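Local coordinates for protein glycerate dehydrogenase/glyoxylate reductase (Thermus thermophilus, PDB 2CUK) that probably catalyses the NAD(P)H-dependent reduction of hydroxypyruvate and glyoxylate, as a D-isomer-specific 2-hydroxyacid dehydrogenase, at residues Ile55-Met60 with Leu81-Glu86; Ile69-Tyr72 with His78-Leu81; Leu199-Pro202 with Glu206-Arg209; Ala293-Leu298 with Glu305-Val310. All coordinates share one frame; numbering follows the deposited sequence.

Contact 1: residues Ile55-Met60 with Leu81-Glu86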
loop_
_atom_site.group_PDB
_atom_site.type_symbol
_atom_site.label_atom_id
_atom_site.label_comp_id
_atom_site.label_asym_id
_atom_site.label_seq_id
_atom_site.Cartn_x
_atom_site.Cartn_y
_atom_site.Cartn_z
ATOM N N ILE A 55 0.119 30.296 16.171
ATOM C CA ILE A 55 0.160 31.699 15.782
ATOM C C ILE A 55 -1.031 32.436 16.390
ATOM O O ILE A 55 -2.076 32.590 15.753
ATOM C CB ILE A 55 0.134 31.844 14.244
ATOM C CG1 ILE A 55 1.217 30.955 13.619
ATOM C CG2 ILE A 55 0.365 33.293 13.851
ATOM C CD1 ILE A 55 2.631 31.242 14.114
ATOM N N ASP A 56 -0.865 32.881 17.633
ATOM C CA ASP A 56 -1.919 33.593 18.351
ATOM C C ASP A 56 -1.712 35.106 18.348
ATOM O O ASP A 56 -0.805 35.620 17.693
ATOM C CB ASP A 56 -2.001 33.093 19.797
ATOM C CG ASP A 56 -0.655 33.101 20.497
ATOM O OD1 ASP A 56 0.197 33.946 20.151
ATOM O OD2 ASP A 56 -0.454 32.265 21.403
ATOM N N ALA A 57 -2.560 35.812 19.094
ATOM C CA ALA A 57 -2.482 37.266 19.182
ATOM C C ALA A 57 -1.117 37.740 19.672
ATOM O O ALA A 57 -0.566 38.713 19.153
ATOM C CB ALA A 57 -3.578 37.792 20.104
ATOM N N GLU A 58 -0.567 37.053 20.669
ATOM C CA GLU A 58 0.734 37.430 21.214
ATOM C C GLU A 58 1.791 37.475 20.115
ATOM O O GLU A 58 2.520 38.457 19.987
ATOM C CB GLU A 58 1.174 36.444 22.299
ATOM C CG GLU A 58 2.360 36.939 23.116
ATOM C CD GLU A 58 2.876 35.906 24.098
ATOM O OE1 GLU A 58 2.063 35.103 24.610
ATOM O OE2 GLU A 58 4.095 35.905 24.369
ATOM N N VAL A 59 1.875 36.407 19.327
ATOM C CA VAL A 59 2.848 36.337 18.242
ATOM C C VAL A 59 2.630 37.486 17.263
ATOM O O VAL A 59 3.585 38.105 16.789
ATOM C CB VAL A 59 2.732 35.002 17.465
ATOM C CG1 VAL A 59 3.770 34.957 16.350
ATOM C CG2 VAL A 59 2.922 33.829 18.414
ATOM N N MET A 60 1.365 37.761 16.962
ATOM C CA MET A 60 1.016 38.832 16.040
ATOM C C MET A 60 1.430 40.200 16.577
ATOM O O MET A 60 2.010 41.008 15.848
ATOM C CB MET A 60 -0.487 38.801 15.750
ATOM C CG MET A 60 -0.897 37.657 14.834
ATOM S SD MET A 60 -2.669 37.556 14.546
ATOM C CE MET A 60 -2.970 35.817 14.861
ATOM N N LEU A 81 -7.470 33.384 13.585
ATOM C CA LEU A 81 -7.877 34.154 12.416
ATOM C C LEU A 81 -8.464 35.523 12.745
ATOM O O LEU A 81 -8.151 36.512 12.081
ATOM C CB LEU A 81 -8.879 33.348 11.585
ATOM C CG LEU A 81 -8.424 31.960 11.118
ATOM C CD1 LEU A 81 -9.532 31.313 10.303
ATOM C CD2 LEU A 81 -7.152 32.073 10.291
ATOM N N GLU A 82 -9.311 35.582 13.766
ATOM C CA GLU A 82 -9.929 36.845 14.154
ATOM C C GLU A 82 -8.893 37.826 14.692
ATOM O O GLU A 82 -9.009 39.035 14.489
ATOM C CB GLU A 82 -11.026 36.603 15.193
ATOM C CG GLU A 82 -12.165 35.730 14.682
ATOM C CD GLU A 82 -12.695 36.192 13.333
ATOM O OE1 GLU A 82 -13.087 37.372 13.215
ATOM O OE2 GLU A 82 -12.719 35.373 12.388
ATOM N N ALA A 83 -7.876 37.307 15.371
ATOM C CA ALA A 83 -6.823 38.157 15.907
ATOM C C ALA A 83 -6.077 38.803 14.746
ATOM O O ALA A 83 -5.721 39.979 14.798
ATOM C CB ALA A 83 -5.864 37.338 16.752
ATOM N N ALA A 84 -5.846 38.026 13.694
ATOM C CA ALA A 84 -5.150 38.526 12.515
ATOM C C ALA A 84 -6.015 39.556 11.795
ATOM O O ALA A 84 -5.533 40.610 11.382
ATOM C CB ALA A 84 -4.817 37.369 11.577
ATOM N N ARG A 85 -7.297 39.241 11.648
ATOM C CA ARG A 85 -8.238 40.134 10.981
ATOM C C ARG A 85 -8.238 41.494 11.675
ATOM O O ARG A 85 -8.109 42.535 11.029
ATOM C CB ARG A 85 -9.647 39.538 11.026
ATOM C CG ARG A 85 -10.690 40.346 10.267
ATOM C CD ARG A 85 -12.088 39.822 10.548
ATOM N NE ARG A 85 -12.185 38.381 10.330
ATOM C CZ ARG A 85 -12.077 37.791 9.144
ATOM N NH1 ARG A 85 -11.869 38.515 8.052
ATOM N NH2 ARG A 85 -12.173 36.471 9.052
ATOM N N GLU A 86 -8.380 41.463 12.996
ATOM C CA GLU A 86 -8.404 42.667 13.818
ATOM C C GLU A 86 -7.110 43.467 13.715
ATOM O O GLU A 86 -7.056 44.627 14.120
ATOM C CB GLU A 86 -8.660 42.285 15.278
ATOM C CG GLU A 86 -10.068 41.761 15.539
ATOM C CD GLU A 86 -10.178 40.960 16.823
ATOM O OE1 GLU A 86 -9.611 41.384 17.853
ATOM O OE2 GLU A 86 -10.843 39.905 16.804
#
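Met60 lays its thioether across the backbone between Ala83 and Ala84, where helices 57-62 and 81-85 pack against each other in the flavodoxin-like α/β domain of the enzyme. Strand 68-70 links the two helices in the chain, so they belong to successive beta-alpha-beta crossovers of one parallel sheet. The sulfur is the main point of touch: Met60 SD lies 3.3 Å from Ala84 N and 3.7 Å from Ala84 CB, while Met60 CE reaches over to Ala83 CB at 3.8 Å. The torsions explain this double reach. CG stands anti to the carbonyl carbon (chi1 -74°) and the next bond is extended, and then a bend at the sulfur (chi3 -131°) turns the methyl along the opposite helix.

One turn earlier the packing is alanine on alanine. Ala57 and Ala83 bring their CA atoms to 5.5 Å, a spacing that leaves little room for anything beyond a methyl, and the two helices come close together here. The side chains that meet are apolar, and Arg87 packs on both Ala57 and Met60 beside them.

The polar work is done at the start of helix 57-62. Asp56 is the N-cap of this helix and also makes a salt bridge with Lys34 through OD2. Its other oxygen, OD1, takes the N-H of Val59 at 3.1 Å in a nearly straight bond (168°). In the middle of the alanine pair, Ala57 CB meets Ala83 CB at 4.1 Å.

Contact 2: residues Ile69-Tyr72 with His78-Leu81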
loop_
_atom_site.group_PDB
_atom_site.type_symbol
_atom_site.label_atom_id
_atom_site.label_comp_id
_atom_site.label_asym_id
_atom_site.label_seq_id
_atom_site.Cartn_x
_atom_site.Cartn_y
_atom_site.Cartn_z
ATOM N N ILE A 69 0.326 35.941 6.804
ATOM C CA ILE A 69 0.641 34.654 7.398
ATOM C C ILE A 69 0.264 33.639 6.321
ATOM O O ILE A 69 -0.910 33.295 6.164
ATOM C CB ILE A 69 -0.196 34.386 8.669
ATOM C CG1 ILE A 69 0.125 35.432 9.740
ATOM C CG2 ILE A 69 0.098 32.986 9.199
ATOM C CD1 ILE A 69 -0.705 35.286 10.998
ATOM N N ALA A 70 1.256 33.197 5.554
ATOM C CA ALA A 70 1.029 32.224 4.493
ATOM C C ALA A 70 1.291 30.835 5.054
ATOM O O ALA A 70 2.433 30.367 5.099
ATOM C CB ALA A 70 1.953 32.505 3.309
ATOM N N CYS A 71 0.220 30.182 5.483
ATOM C CA CYS A 71 0.304 28.852 6.070
ATOM C C CYS A 71 0.800 27.761 5.140
ATOM O O CYS A 71 0.367 27.657 3.994
ATOM C CB CYS A 71 -1.061 28.434 6.622
ATOM S SG CYS A 71 -1.631 29.459 7.979
ATOM N N TYR A 72 1.711 26.945 5.658
ATOM C CA TYR A 72 2.253 25.821 4.916
ATOM C C TYR A 72 1.372 24.646 5.339
ATOM O O TYR A 72 1.821 23.740 6.041
ATOM C CB TYR A 72 3.715 25.570 5.316
ATOM C CG TYR A 72 4.398 24.475 4.519
ATOM C CD1 TYR A 72 4.698 24.650 3.169
ATOM C CD2 TYR A 72 4.716 23.251 5.111
ATOM C CE1 TYR A 72 5.299 23.631 2.422
ATOM C CE2 TYR A 72 5.312 22.220 4.374
ATOM C CZ TYR A 72 5.600 22.417 3.034
ATOM O OH TYR A 72 6.172 21.397 2.304
ATOM N N HIS A 78 -4.552 26.383 13.897
ATOM C CA HIS A 78 -3.462 26.804 14.773
ATOM C C HIS A 78 -3.205 28.304 14.694
ATOM O O HIS A 78 -2.274 28.819 15.318
ATOM C CB HIS A 78 -2.188 26.048 14.404
ATOM C CG HIS A 78 -1.860 26.108 12.946
ATOM N ND1 HIS A 78 -0.803 26.837 12.448
ATOM C CD2 HIS A 78 -2.470 25.549 11.873
ATOM C CE1 HIS A 78 -0.775 26.725 11.132
ATOM N NE2 HIS A 78 -1.776 25.950 10.758
ATOM N N VAL A 79 -4.035 28.998 13.925
ATOM C CA VAL A 79 -3.900 30.438 13.755
ATOM C C VAL A 79 -5.169 31.169 14.187
ATOM O O VAL A 79 -6.261 30.873 13.701
ATOM C CB VAL A 79 -3.606 30.791 12.279
ATOM C CG1 VAL A 79 -3.484 32.303 12.114
ATOM C CG2 VAL A 79 -2.328 30.094 11.823
ATOM N N ASP A 80 -5.024 32.114 15.111
ATOM C CA ASP A 80 -6.167 32.897 15.575
ATOM C C ASP A 80 -6.530 33.820 14.416
ATOM O O ASP A 80 -5.961 34.899 14.274
ATOM C CB ASP A 80 -5.787 33.731 16.801
ATOM C CG ASP A 80 -6.981 34.444 17.415
ATOM O OD1 ASP A 80 -7.862 34.900 16.657
ATOM O OD2 ASP A 80 -7.034 34.565 18.658
ATOM N N LEU A 81 -7.470 33.384 13.585
ATOM C CA LEU A 81 -7.877 34.154 12.416
ATOM C C LEU A 81 -8.464 35.523 12.745
ATOM O O LEU A 81 -8.151 36.512 12.081
ATOM C CB LEU A 81 -8.879 33.348 11.585
ATOM C CG LEU A 81 -8.424 31.960 11.118
ATOM C CD1 LEU A 81 -9.532 31.313 10.303
ATOM C CD2 LEU A 81 -7.152 32.073 10.291
#
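Ile69 and Val79 face each other with their CA atoms 8.9 Å apart, too far for backbone pairing, so side chains alone span the gap. Residues 69-72 are the end of strand 68-70, an inner strand of the flavodoxin-like parallel sheet, between 46-48 and 90-92, and the loop that leaves it; residues 78-81 are the irregular lead into helix 81-85. The contact thus lies within the strand-loop-helix half of a beta-alpha-beta crossover. Alternation along the strand sorts the side chains: Ile69 and Cys71 turn toward the loop, whereas Ala70 packs on Leu297 of helix 283-301.

Val79 is the hub, using its two methyls for two different partners. Because CG1 is anti to the backbone N (chi1 179°), it reaches Ile69 CD1 at 4.2 Å, and CG2 is left to meet Cys71 SG at 4.0 Å. That same CG2 also sits over one face of the neighbouring His78 ring, 3.6 Å above its plane and displaced toward the rim.

Cys71 approaches the imidazole obliquely, with SG 5.0 Å from the ring centroid and 54° off the normal. The ring is held in place by its nitrogens, since ND1 bonds to the carbonyl of Asp53 and NE2 weakly to that of Gly75. Tyr72, at the end of its segment, hydrogen-bonds through OH to Arg286 O and packs on Pro134 of the second subunit, which brings this loop to the dimer interface. On the imidazole itself, the atom nearest to Cys71 SG is His78 CE1, at 4.3 Å.

Contact 3: residues Leu199-Pro202 with Glu206-Arg209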
loop_
_atom_site.group_PDB
_atom_site.type_symbol
_atom_site.label_atom_id
_atom_site.label_comp_id
_atom_site.label_asym_id
_atom_site.label_seq_id
_atom_site.Cartn_x
_atom_site.Cartn_y
_atom_site.Cartn_z
ATOM N N LEU A 199 -12.217 7.859 7.794
ATOM C CA LEU A 199 -12.589 9.196 8.239
ATOM C C LEU A 199 -11.941 10.299 7.411
ATOM O O LEU A 199 -10.732 10.282 7.157
ATOM C CB LEU A 199 -12.230 9.365 9.718
ATOM C CG LEU A 199 -12.759 8.237 10.605
ATOM C CD1 LEU A 199 -12.354 8.490 12.050
ATOM C CD2 LEU A 199 -14.284 8.139 10.473
ATOM N N HIS A 200 -12.761 11.256 6.985
ATOM C CA HIS A 200 -12.294 12.373 6.168
ATOM C C HIS A 200 -13.138 13.604 6.447
ATOM O O HIS A 200 -13.554 14.302 5.524
ATOM C CB HIS A 200 -12.402 12.018 4.682
ATOM C CG HIS A 200 -11.634 10.793 4.300
ATOM N ND1 HIS A 200 -10.258 10.765 4.253
ATOM C CD2 HIS A 200 -12.049 9.542 3.993
ATOM C CE1 HIS A 200 -9.857 9.547 3.933
ATOM N NE2 HIS A 200 -10.924 8.786 3.769
ATOM N N THR A 201 -13.401 13.862 7.722
ATOM C CA THR A 201 -14.201 15.011 8.114
ATOM C C THR A 201 -13.397 15.893 9.061
ATOM O O THR A 201 -12.619 15.399 9.879
ATOM C CB THR A 201 -15.512 14.566 8.810
ATOM O OG1 THR A 201 -16.352 15.704 9.031
ATOM C CG2 THR A 201 -15.210 13.902 10.150
ATOM N N PRO A 202 -13.560 17.218 8.951
ATOM C CA PRO A 202 -12.825 18.135 9.825
ATOM C C PRO A 202 -13.171 17.943 11.299
ATOM O O PRO A 202 -14.251 17.466 11.638
ATOM C CB PRO A 202 -13.232 19.513 9.301
ATOM C CG PRO A 202 -14.592 19.277 8.729
ATOM C CD PRO A 202 -14.428 17.958 8.019
ATOM N N GLU A 206 -18.586 18.957 17.253
ATOM C CA GLU A 206 -19.515 17.902 16.870
ATOM C C GLU A 206 -18.843 16.581 16.484
ATOM O O GLU A 206 -19.431 15.511 16.645
ATOM C CB GLU A 206 -20.395 18.382 15.709
ATOM C CG GLU A 206 -21.124 19.699 15.971
ATOM C CD GLU A 206 -20.212 20.916 15.887
ATOM O OE1 GLU A 206 -19.691 21.204 14.786
ATOM O OE2 GLU A 206 -20.014 21.589 16.921
ATOM N N THR A 207 -17.617 16.651 15.973
ATOM C CA THR A 207 -16.908 15.443 15.563
ATOM C C THR A 207 -15.834 15.006 16.550
ATOM O O THR A 207 -15.171 13.993 16.337
ATOM C CB THR A 207 -16.247 15.622 14.178
ATOM O OG1 THR A 207 -15.343 16.733 14.219
ATOM C CG2 THR A 207 -17.302 15.859 13.111
ATOM N N HIS A 208 -15.654 15.767 17.623
ATOM C CA HIS A 208 -14.654 15.414 18.622
ATOM C C HIS A 208 -14.975 14.008 19.137
ATOM O O HIS A 208 -16.034 13.773 19.720
ATOM C CB HIS A 208 -14.668 16.423 19.773
ATOM C CG HIS A 208 -13.554 16.238 20.754
ATOM N ND1 HIS A 208 -12.227 16.249 20.382
ATOM C CD2 HIS A 208 -13.568 16.033 22.093
ATOM C CE1 HIS A 208 -11.471 16.058 21.449
ATOM N NE2 HIS A 208 -12.261 15.923 22.500
ATOM N N ARG A 209 -14.058 13.075 18.898
ATOM C CA ARG A 209 -14.235 11.691 19.307
ATOM C C ARG A 209 -15.536 11.093 18.782
ATOM O O ARG A 209 -16.264 10.408 19.498
ATOM C CB ARG A 209 -14.147 11.578 20.830
ATOM C CG ARG A 209 -12.725 11.789 21.323
ATOM C CD ARG A 209 -12.602 11.800 22.829
ATOM N NE ARG A 209 -11.211 12.016 23.214
ATOM C CZ ARG A 209 -10.783 12.139 24.465
ATOM N NH1 ARG A 209 -11.640 12.070 25.474
ATOM N NH2 ARG A 209 -9.493 12.328 24.707
#
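Thr207 reaches back to the chain at Thr201 and Pro202 with both branches of its side chain, the hydroxyl to a carbonyl and the methyl to another methyl. Its OG1 lies between the backbone N and the carbonyl carbon, the crowded position (chi1 58°), and from there donates to Pro202 O at 2.9 Å. The bond arrives in the carbonyl plane, on a lone pair, with a C=O...donor angle of 133°. Thr204 N, in the turn between the two segments, donates to this same OG1; the two bonds together link Thr204 N to Pro202 O and should fix the hydroxyl's rotation.

The rotamer also sends CG2 anti to the carbonyl carbon, toward Thr201. The two threonines meet tip to tip, Thr201 CG2 lying 4.1 Å from Thr207 CG2. In Thr201 the hydroxyl is anti to N (chi1 -173°), which leaves CG2 between N and the carbonyl carbon, facing the partner methyl; OG1 is almost as near. With a valine in place of Thr207, Pro202 O and Thr204 N would probably both lose their hydroxyl mate and the turn would be less firmly set.

Leu233 packs on Thr207 from a separate loop, and Thr201 touches the glycine-rich turn around Gly151, Gly153 and Gly156. A compact turn following strand 196-199, beside what is probably the GxGxxG dinucleotide-binding loop, fits the Rossmann-type NAD-binding domain of this family.

Contact 4: residues Ala293-Leu298 with Glu305-Val310; sequences AVENLL and EPPNPV
Asn296, on the long helix 283-301, grips the C-terminal segment 305-310 where it runs back along strand 90-92 of the flavodoxin-like domain. Its amide reads Asn308 twice. OD1 accepts the backbone N-H of Asn308 at 2.9 Å (155° at the hydrogen), in the carbonyl plane and on a lone pair, while ND2 gives a straighter bond of 3.0 Å to Asn308 OD1. The two amides are turned 55° against each other, and ND2 also donates to Val292 O one helical turn back, which should hold the Asn296 amide against flipping. A leucine here would probably leave Asn308 N and OD1 without their mates and hold the tail less firmly to the helix.

Two prolines pack round the same oxygen. Pro306, which also packs on Arg90 and Thr92, brings CB to 3.4 Å from Asn296 OD1, and Pro307 crosses the Asn296 side chain obliquely. Pro307 also meets the stem of Glu295, whose carboxylate is drawn off to Arg16 in a salt bridge. The ring carbon of Pro307 nearest to Asn296 OD1 is CD, at 3.4 Å.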
loop_
_atom_site.group_PDB
_atom_site.type_symbol
_atom_site.label_atom_id
_atom_site.label_comp_id
_atom_site.label_asym_id
_atom_site.label_seq_id
_atom_site.Cartn_x
_atom_site.Cartn_y
_atom_site.Cartn_z
ATOM N N ALA A 293 2.454 28.552 -0.913
ATOM C CA ALA A 293 2.596 29.448 0.230
ATOM C C ALA A 293 3.402 30.676 -0.210
ATOM O O ALA A 293 3.060 31.809 0.124
ATOM C CB ALA A 293 3.303 28.735 1.374
ATOM N N VAL A 294 4.468 30.441 -0.967
ATOM C CA VAL A 294 5.307 31.528 -1.458
ATOM C C VAL A 294 4.502 32.477 -2.345
ATOM O O VAL A 294 4.609 33.697 -2.217
ATOM C CB VAL A 294 6.517 30.972 -2.244
ATOM C CG1 VAL A 294 7.166 32.071 -3.084
ATOM C CG2 VAL A 294 7.526 30.395 -1.272
ATOM N N GLU A 295 3.694 31.915 -3.240
ATOM C CA GLU A 295 2.870 32.723 -4.134
ATOM C C GLU A 295 1.955 33.639 -3.324
ATOM O O GLU A 295 1.924 34.854 -3.538
ATOM C CB GLU A 295 2.022 31.823 -5.035
ATOM C CG GLU A 295 1.134 32.581 -6.011
ATOM C CD GLU A 295 1.928 33.432 -6.990
ATOM O OE1 GLU A 295 2.758 32.864 -7.732
ATOM O OE2 GLU A 295 1.723 34.668 -7.019
ATOM N N ASN A 296 1.208 33.048 -2.395
ATOM C CA ASN A 296 0.301 33.812 -1.548
ATOM C C ASN A 296 1.027 34.930 -0.796
ATOM O O ASN A 296 0.562 36.070 -0.770
ATOM C CB ASN A 296 -0.398 32.880 -0.548
ATOM C CG ASN A 296 -1.594 32.162 -1.155
ATOM O OD1 ASN A 296 -2.666 32.748 -1.328
ATOM N ND2 ASN A 296 -1.411 30.888 -1.491
ATOM N N LEU A 297 2.166 34.607 -0.191
ATOM C CA LEU A 297 2.923 35.603 0.557
ATOM C C LEU A 297 3.387 36.751 -0.339
ATOM O O LEU A 297 3.183 37.916 -0.006
ATOM C CB LEU A 297 4.123 34.954 1.260
ATOM C CG LEU A 297 4.981 35.857 2.155
ATOM C CD1 LEU A 297 5.611 35.037 3.266
ATOM C CD2 LEU A 297 6.049 36.556 1.328
ATOM N N LEU A 298 4.005 36.429 -1.473
ATOM C CA LEU A 298 4.467 37.467 -2.389
ATOM C C LEU A 298 3.301 38.323 -2.864
ATOM O O LEU A 298 3.418 39.544 -2.964
ATOM C CB LEU A 298 5.176 36.854 -3.602
ATOM C CG LEU A 298 6.647 36.468 -3.413
ATOM C CD1 LEU A 298 7.174 35.806 -4.677
ATOM C CD2 LEU A 298 7.459 37.712 -3.092
ATOM N N GLU A 305 -4.072 40.730 -4.448
ATOM C CA GLU A 305 -4.980 39.840 -3.743
ATOM C C GLU A 305 -4.444 38.417 -3.886
ATOM O O GLU A 305 -4.266 37.922 -5.002
ATOM C CB GLU A 305 -6.382 39.942 -4.347
ATOM C CG GLU A 305 -7.454 39.144 -3.620
ATOM C CD GLU A 305 -7.552 39.497 -2.147
ATOM O OE1 GLU A 305 -7.536 40.702 -1.818
ATOM O OE2 GLU A 305 -7.656 38.566 -1.320
ATOM N N PRO A 306 -4.170 37.746 -2.758
ATOM C CA PRO A 306 -3.651 36.374 -2.797
ATOM C C PRO A 306 -4.683 35.401 -3.364
ATOM O O PRO A 306 -5.886 35.607 -3.219
ATOM C CB PRO A 306 -3.322 36.095 -1.336
ATOM C CG PRO A 306 -4.388 36.855 -0.618
ATOM C CD PRO A 306 -4.417 38.172 -1.368
ATOM N N PRO A 307 -4.222 34.327 -4.022
ATOM C CA PRO A 307 -5.131 33.335 -4.603
ATOM C C PRO A 307 -5.869 32.420 -3.620
ATOM O O PRO A 307 -6.959 31.937 -3.925
ATOM C CB PRO A 307 -4.222 32.553 -5.552
ATOM C CG PRO A 307 -2.893 32.623 -4.875
ATOM C CD PRO A 307 -2.830 34.066 -4.428
ATOM N N ASN A 308 -5.291 32.179 -2.446
ATOM C CA ASN A 308 -5.938 31.293 -1.478
ATOM C C ASN A 308 -6.058 31.914 -0.090
ATOM O O ASN A 308 -5.516 31.393 0.888
ATOM C CB ASN A 308 -5.166 29.973 -1.382
ATOM C CG ASN A 308 -4.748 29.441 -2.739
ATOM O OD1 ASN A 308 -3.575 29.493 -3.099
ATOM N ND2 ASN A 308 -5.709 28.934 -3.502
ATOM N N PRO A 309 -6.792 33.030 0.019
ATOM C CA PRO A 309 -6.953 33.689 1.315
ATOM C C PRO A 309 -7.942 33.004 2.251
ATOM O O PRO A 309 -8.916 32.387 1.812
ATOM C CB PRO A 309 -7.409 35.087 0.924
ATOM C CG PRO A 309 -8.301 34.801 -0.257
ATOM C CD PRO A 309 -7.490 33.778 -1.045
ATOM N N VAL A 310 -7.664 33.114 3.545
ATOM C CA VAL A 310 -8.509 32.565 4.595
ATOM C C VAL A 310 -9.169 33.781 5.242
ATOM O O VAL A 310 -10.326 33.731 5.656
ATOM C CB VAL A 310 -7.676 31.815 5.652
ATOM C CG1 VAL A 310 -8.570 31.340 6.781
ATOM C CG2 VAL A 310 -6.963 30.636 5.004
#

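Overall arrangement
Contacts 1, 2 and 4 gather in one α/β domain, around the five-stranded parallel sheet that holds strands 68-70 and 90-92. Contacts 1 and 2 have centres about 9 Å apart and share Leu81; Ile55 pairs its backbone with both His78 and Asp80. Helix 283-301 of contact 4 lies against Ala70, and its tail reaches Leu81 through Val310, so the C-terminal end of the chain completes the domain that its beginning built. Contact 3 lies between them in sequence but belongs to the six-stranded Rossmann-type sheet, with centres 21 to 28 Å from the others. This is the two-domain layout of the family, in which the cofactor probably binds near the interdomain cleft.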